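PDB 2ICS: deacetylase EF_0837 from Enterococcus faecalis, which deacetylates acetyl-(R)-mandelate in vitro, though with very low efficiency, as a zinc-dependent amidohydrolase-type enzyme with two zinc ions per subunit. Local coordinates for residues Thr50-Gly55 with Ala329-Phe334; Gln125-Asp130 with Arg159-Asp164. All coordinates share one frame; numbering follows the deposited sequence.

Contact 1 of 2, residues Thr50-Gly55 with Ala329-Phe334; sequences TYVSAG and ADLTIF
Tyr51 and Phe334 face each other as a hydrogen-bonded antiparallel pair: Tyr51 N gives its hydrogen to Phe334 O at 2.8 Å, nearly in line with the carbonyl, and Phe334 N returns a bond to Tyr51 O at 3.0 Å, coming from above that carbonyl's plane. Two residues on, Ser53 N to Thr332 O and Thr332 N to Ser53 O repeat the exchange, so the inward-facing amides and carbonyls of both pairs are satisfied across the strands. Beyond them Gly55 N reaches Asp330 O at 2.9 Å, 57° out of the carbonyl plane. Glycine fits here because a CB would fall very close to Asp330 CB. The two strands are neighbours in the mixed sheet that joins the first, parallel strands of the TIM barrel to the late strands of the chain; the outward-facing backbone of 331-334 pairs with strand 350-364, and that of Val52 with Gln13. On the face carrying Tyr51, Ser53, Thr332 and Phe334, chi1 of 57° puts Phe334 CG between the backbone N and the carbonyl carbon, and the ring lies over Tyr51 CB, its centroid 3.6 Å from that carbon in a CH-pi contact. The two aromatic rings are near parallel but barely overlap. Ser53 OG meets the edge of Phe334 at CE2 and donates to Ala54 O at 2.9 Å. Thr332 OG1 touches Gly55 CA but is hydrogen-bonded to Gly82 O and Trp56 N, while Asp330 is held by Gly365 N and a salt bridge to Lys320. Thr50 OG1 is hydrogen-bonded to Glu47 O, and its CG2 packs tightly on Ile333 CG2 at 3.4 Å. On the opposite face, branched Val52 and Ile333 suit extended backbone, and Val52 CG1 meets Leu331 CD2 at 3.9 Å.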
loop_
_atom_site.group_PDB
_atom_site.type_symbol
_atom_site.label_atom_id
_atom_site.label_comp_id
_atom_site.label_asym_id
_atom_site.label_seq_id
_atom_site.Cartn_x
_atom_site.Cartn_y
_atom_site.Cartn_z
ATOM N N THR A 50 -8.441 23.751 -1.853
ATOM C CA THR A 50 -8.048 22.476 -2.442
ATOM C C THR A 50 -6.719 22.020 -1.841
ATOM O O THR A 50 -5.788 22.814 -1.682
ATOM C CB THR A 50 -7.890 22.586 -3.977
ATOM O OG1 THR A 50 -9.124 23.020 -4.561
ATOM C CG2 THR A 50 -7.511 21.239 -4.569
ATOM N N TYR A 51 -6.637 20.741 -1.500
ATOM C CA TYR A 51 -5.420 20.191 -0.917
ATOM C C TYR A 51 -4.549 19.530 -1.975
ATOM O O TYR A 51 -5.033 19.122 -3.037
ATOM C CB TYR A 51 -5.767 19.162 0.160
ATOM C CG TYR A 51 -6.522 19.728 1.338
ATOM C CD1 TYR A 51 -5.869 20.479 2.314
ATOM C CD2 TYR A 51 -7.893 19.515 1.479
ATOM C CE1 TYR A 51 -6.563 21.002 3.405
ATOM C CE2 TYR A 51 -8.599 20.037 2.567
ATOM C CZ TYR A 51 -7.926 20.780 3.524
ATOM O OH TYR A 51 -8.618 21.309 4.588
ATOM N N VAL A 52 -3.260 19.431 -1.668
ATOM C CA VAL A 52 -2.282 18.813 -2.554
ATOM C C VAL A 52 -1.281 18.043 -1.700
ATOM O O VAL A 52 -0.882 18.504 -0.626
ATOM C CB VAL A 52 -1.482 19.864 -3.363
ATOM C CG1 VAL A 52 -0.656 19.170 -4.434
ATOM C CG2 VAL A 52 -2.418 20.886 -3.981
ATOM N N SER A 53 -0.879 16.872 -2.172
ATOM C CA SER A 53 0.094 16.069 -1.452
ATOM C C SER A 53 0.913 15.305 -2.469
ATOM O O SER A 53 0.707 15.445 -3.673
ATOM C CB SER A 53 -0.599 15.071 -0.524
ATOM O OG SER A 53 -1.190 14.011 -1.262
ATOM N N ALA A 54 1.852 14.506 -1.982
ATOM C CA ALA A 54 2.661 13.689 -2.865
ATOM C C ALA A 54 1.661 12.690 -3.436
ATOM O O ALA A 54 0.639 12.423 -2.807
ATOM C CB ALA A 54 3.732 12.971 -2.073
ATOM N N GLY A 55 1.932 12.155 -4.622
ATOM C CA GLY A 55 1.010 11.189 -5.198
ATOM C C GLY A 55 0.773 10.047 -4.227
ATOM O O GLY A 55 1.726 9.475 -3.698
ATOM N N ALA A 329 7.541 13.804 -10.437
ATOM C CA ALA A 329 6.373 14.665 -10.394
ATOM C C ALA A 329 5.061 13.880 -10.336
ATOM O O ALA A 329 4.323 13.789 -11.324
ATOM C CB ALA A 329 6.377 15.609 -11.598
ATOM N N ASP A 330 4.792 13.294 -9.174
ATOM C CA ASP A 330 3.552 12.557 -8.940
ATOM C C ASP A 330 2.849 13.303 -7.816
ATOM O O ASP A 330 3.432 13.517 -6.751
ATOM C CB ASP A 330 3.821 11.118 -8.488
ATOM C CG ASP A 330 4.490 10.280 -9.556
ATOM O OD1 ASP A 330 4.433 10.653 -10.750
ATOM O OD2 ASP A 330 5.061 9.231 -9.197
ATOM N N LEU A 331 1.607 13.705 -8.051
ATOM C CA LEU A 331 0.849 14.441 -7.048
ATOM C C LEU A 331 -0.616 14.065 -7.065
ATOM O O LEU A 331 -1.151 13.637 -8.082
ATOM C CB LEU A 331 0.942 15.953 -7.287
ATOM C CG LEU A 331 2.288 16.675 -7.240
ATOM C CD1 LEU A 331 3.105 16.366 -8.492
ATOM C CD2 LEU A 331 2.026 18.168 -7.151
ATOM N N THR A 332 -1.263 14.235 -5.924
ATOM C CA THR A 332 -2.675 13.960 -5.814
ATOM C C THR A 332 -3.281 15.255 -5.300
ATOM O O THR A 332 -2.799 15.837 -4.324
ATOM C CB THR A 332 -2.958 12.804 -4.836
ATOM O OG1 THR A 332 -2.290 11.618 -5.295
ATOM C CG2 THR A 332 -4.457 12.534 -4.754
ATOM N N ILE A 333 -4.314 15.716 -5.994
ATOM C CA ILE A 333 -5.006 16.949 -5.654
ATOM C C ILE A 333 -6.401 16.514 -5.232
ATOM O O ILE A 333 -7.091 15.798 -5.966
ATOM C CB ILE A 333 -5.032 17.883 -6.878
ATOM C CG1 ILE A 333 -3.588 18.111 -7.353
ATOM C CG2 ILE A 333 -5.684 19.205 -6.528
ATOM C CD1 ILE A 333 -3.451 19.027 -8.552
ATOM N N PHE A 334 -6.814 16.948 -4.046
ATOM C CA PHE A 334 -8.088 16.512 -3.501
ATOM C C PHE A 334 -8.780 17.505 -2.583
ATOM O O PHE A 334 -8.255 18.575 -2.277
ATOM C CB PHE A 334 -7.839 15.228 -2.714
ATOM C CG PHE A 334 -6.810 15.391 -1.625
ATOM C CD1 PHE A 334 -7.191 15.756 -0.335
ATOM C CD2 PHE A 334 -5.452 15.245 -1.908
ATOM C CE1 PHE A 334 -6.233 15.978 0.659
ATOM C CE2 PHE A 334 -4.486 15.467 -0.923
ATOM C CZ PHE A 334 -4.876 15.833 0.361
#

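Contact 2 of 2, residues Gln125-Asp130 with Arg159-Asp164; sequences QDELAD and RTVIGD. With ADE (adenine), chain D.
Leu128 and Val161 lie side by side and point the same way: Leu128 CG stands anti to its carbonyl carbon (chi1 -68°), Val161 CG1 anti to its backbone N (chi1 -175°), and the two atoms meet at 3.8 Å. The contact packs the type I turn Asp126-Ala129, closed by Ala129 N to Asp126 O, against a short, weakly bonded helix, 159-162, in the loops that border the adenine pocket of this TIM-barrel amidohydrolase. Leu128 N donates to Val161 O at 3.2 Å, tilted 35° from the carbonyl plane. Branched, apolar Val161 fills the middle of the contact, with CG1 also touching Glu127 OE1 and CG2 near Gln125 O. Glu127 OE1 forms a salt bridge with NE of Arg156, by similarity the transition-state stabiliser, an arrangement consistent with Glu127 acting as a second-shell residue that positions Arg156. Toward the ligand, the long Gln125 chain bends at chi2, which turns CD; its NE2 lies 3.4 Å from adenine N3. Thr160 OG1 lies 3.8 Å from adenine N9 and equally far from Gln125 NE2. Gly163 is the first residue to leave helical torsions, with a positive phi that glycine tolerates easily, and the small CB of Ala129 rests 4.2 Å from Gly163 CA. Beyond it a single water bridges the segments, donating to Ala129 O at 2.9 Å and accepting from Asp164 N.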
loop_
_atom_site.group_PDB
_atom_site.type_symbol
_atom_site.label_atom_id
_atom_site.label_comp_id
_atom_site.label_asym_id
_atom_site.label_seq_id
_atom_site.Cartn_x
_atom_site.Cartn_y
_atom_site.Cartn_z
ATOM N N GLN A 125 -4.725 -21.475 -4.458
ATOM C CA GLN A 125 -4.965 -20.768 -3.206
ATOM C C GLN A 125 -3.877 -21.118 -2.197
ATOM O O GLN A 125 -3.598 -20.349 -1.279
ATOM C CB GLN A 125 -6.336 -21.145 -2.639
ATOM C CG GLN A 125 -6.669 -20.492 -1.296
ATOM C CD GLN A 125 -6.795 -18.979 -1.383
ATOM O OE1 GLN A 125 -7.632 -18.456 -2.125
ATOM N NE2 GLN A 125 -5.969 -18.269 -0.620
ATOM N N ASP A 126 -3.259 -22.280 -2.384
ATOM C CA ASP A 126 -2.215 -22.758 -1.481
ATOM C C ASP A 126 -0.858 -22.877 -2.164
ATOM O O ASP A 126 -0.269 -23.958 -2.205
ATOM C CB ASP A 126 -2.622 -24.119 -0.906
ATOM C CG ASP A 126 -2.946 -25.147 -1.993
ATOM O OD1 ASP A 126 -3.285 -26.299 -1.640
ATOM O OD2 ASP A 126 -2.864 -24.807 -3.195
ATOM N N GLU A 127 -0.348 -21.764 -2.678
ATOM C CA GLU A 127 0.928 -21.788 -3.380
ATOM C C GLU A 127 2.161 -22.053 -2.520
ATOM O O GLU A 127 3.276 -22.098 -3.032
ATOM C CB GLU A 127 1.095 -20.504 -4.203
ATOM C CG GLU A 127 0.263 -19.331 -3.717
ATOM C CD GLU A 127 1.031 -18.449 -2.775
ATOM O OE1 GLU A 127 0.468 -17.445 -2.283
ATOM O OE2 GLU A 127 2.212 -18.769 -2.535
ATOM N N LEU A 128 1.968 -22.240 -1.218
ATOM C CA LEU A 128 3.095 -22.542 -0.340
ATOM C C LEU A 128 2.957 -23.952 0.248
ATOM O O LEU A 128 3.761 -24.374 1.079
ATOM C CB LEU A 128 3.214 -21.505 0.781
ATOM C CG LEU A 128 3.621 -20.086 0.359
ATOM C CD1 LEU A 128 3.869 -19.240 1.602
ATOM C CD2 LEU A 128 4.887 -20.132 -0.500
ATOM N N ALA A 129 1.936 -24.677 -0.208
ATOM C CA ALA A 129 1.675 -26.043 0.238
ATOM C C ALA A 129 2.685 -27.005 -0.394
ATOM O O ALA A 129 3.014 -28.041 0.181
ATOM C CB ALA A 129 0.254 -26.448 -0.140
ATOM N N ASP A 130 3.166 -26.653 -1.584
ATOM C CA ASP A 130 4.161 -27.456 -2.297
ATOM C C ASP A 130 5.459 -26.653 -2.306
ATOM O O ASP A 130 5.605 -25.709 -3.079
ATOM C CB ASP A 130 3.707 -27.719 -3.738
ATOM C CG ASP A 130 4.720 -28.537 -4.536
ATOM O OD1 ASP A 130 5.851 -28.760 -4.040
ATOM O OD2 ASP A 130 4.387 -28.952 -5.667
ATOM N N ARG A 159 -2.995 -20.296 7.248
ATOM C CA ARG A 159 -3.568 -21.630 7.079
ATOM C C ARG A 159 -3.836 -22.159 5.672
ATOM O O ARG A 159 -3.273 -23.175 5.271
ATOM C CB ARG A 159 -4.865 -21.725 7.899
ATOM C CG ARG A 159 -5.618 -23.042 7.755
ATOM C CD ARG A 159 -6.752 -23.147 8.767
ATOM N NE ARG A 159 -7.707 -22.047 8.654
ATOM C CZ ARG A 159 -8.645 -21.950 7.713
ATOM N NH1 ARG A 159 -8.766 -22.896 6.786
ATOM N NH2 ARG A 159 -9.468 -20.904 7.696
ATOM N N THR A 160 -4.707 -21.486 4.930
ATOM C CA THR A 160 -5.072 -21.937 3.594
ATOM C C THR A 160 -3.963 -21.816 2.554
ATOM O O THR A 160 -4.107 -22.293 1.432
ATOM C CB THR A 160 -6.321 -21.179 3.075
ATOM O OG1 THR A 160 -5.986 -19.808 2.822
ATOM C CG2 THR A 160 -7.448 -21.234 4.110
ATOM N N VAL A 161 -2.848 -21.197 2.922
ATOM C CA VAL A 161 -1.755 -21.030 1.975
ATOM C C VAL A 161 -0.628 -22.040 2.129
ATOM O O VAL A 161 -0.131 -22.580 1.139
ATOM C CB VAL A 161 -1.128 -19.611 2.087
ATOM C CG1 VAL A 161 -0.074 -19.418 1.006
ATOM C CG2 VAL A 161 -2.206 -18.546 1.973
ATOM N N ILE A 162 -0.239 -22.301 3.373
ATOM C CA ILE A 162 0.886 -23.182 3.675
ATOM C C ILE A 162 0.672 -24.682 3.814
ATOM O O ILE A 162 1.640 -25.410 4.000
ATOM C CB ILE A 162 1.574 -22.737 4.971
ATOM C CG1 ILE A 162 0.598 -22.914 6.143
ATOM C CG2 ILE A 162 2.037 -21.287 4.849
ATOM C CD1 ILE A 162 1.225 -22.716 7.509
ATOM N N GLY A 163 -0.566 -25.154 3.745
ATOM C CA GLY A 163 -0.790 -26.583 3.899
ATOM C C GLY A 163 -0.163 -27.098 5.187
ATOM O O GLY A 163 -0.515 -26.647 6.271
ATOM N N ASP A 164 0.784 -28.027 5.071
ATOM C CA ASP A 164 1.449 -28.595 6.244
ATOM C C ASP A 164 2.878 -28.098 6.418
ATOM O O ASP A 164 3.601 -28.585 7.289
ATOM C CB ASP A 164 1.487 -30.122 6.141
ATOM C CG ASP A 164 0.107 -30.735 5.983
ATOM O OD1 ASP A 164 -0.735 -30.556 6.891
ATOM O OD2 ASP A 164 -0.128 -31.400 4.950
HETATM N N9 ADE D . -7.560 -16.360 2.407
HETATM C C8 ADE D . -6.877 -15.883 3.491
HETATM N N7 ADE D . -6.222 -14.799 3.174
HETATM C C5 ADE D . -6.440 -14.508 1.869
HETATM C C6 ADE D . -6.012 -13.484 0.973
HETATM N N6 ADE D . -5.167 -12.476 1.407
HETATM N N1 ADE D . -6.448 -13.518 -0.308
HETATM C C2 ADE D . -7.269 -14.485 -0.753
HETATM N N3 ADE D . -7.692 -15.464 0.055
HETATM C C4 ADE D . -7.309 -15.515 1.353
HETATM O O HOH W 1 1.482 -29.210 2.380
#

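In the fold
From the N terminus the chain runs through strands 5-13, 19-25, 28-33 and 42-45 of the small beta domain, then enters segment 50-55, at the start of strand 51-61, the first half of contact 1. Past strands 83-89 and 110-114 come both halves of contact 2, which closes a short loop of 28 residues holding helix 136-145 and strand 150-152. The chain then completes the barrel before strand 331-344 returns beside 51-61, closing 273 intervening residues around contact 2 without crossing it. Contact 1 thus ties the chain's early and late parts at the junction with the beta domain, whereas contact 2 joins a loop to a short helix beside the adenine pocket. Their centres are about 40 Å apart.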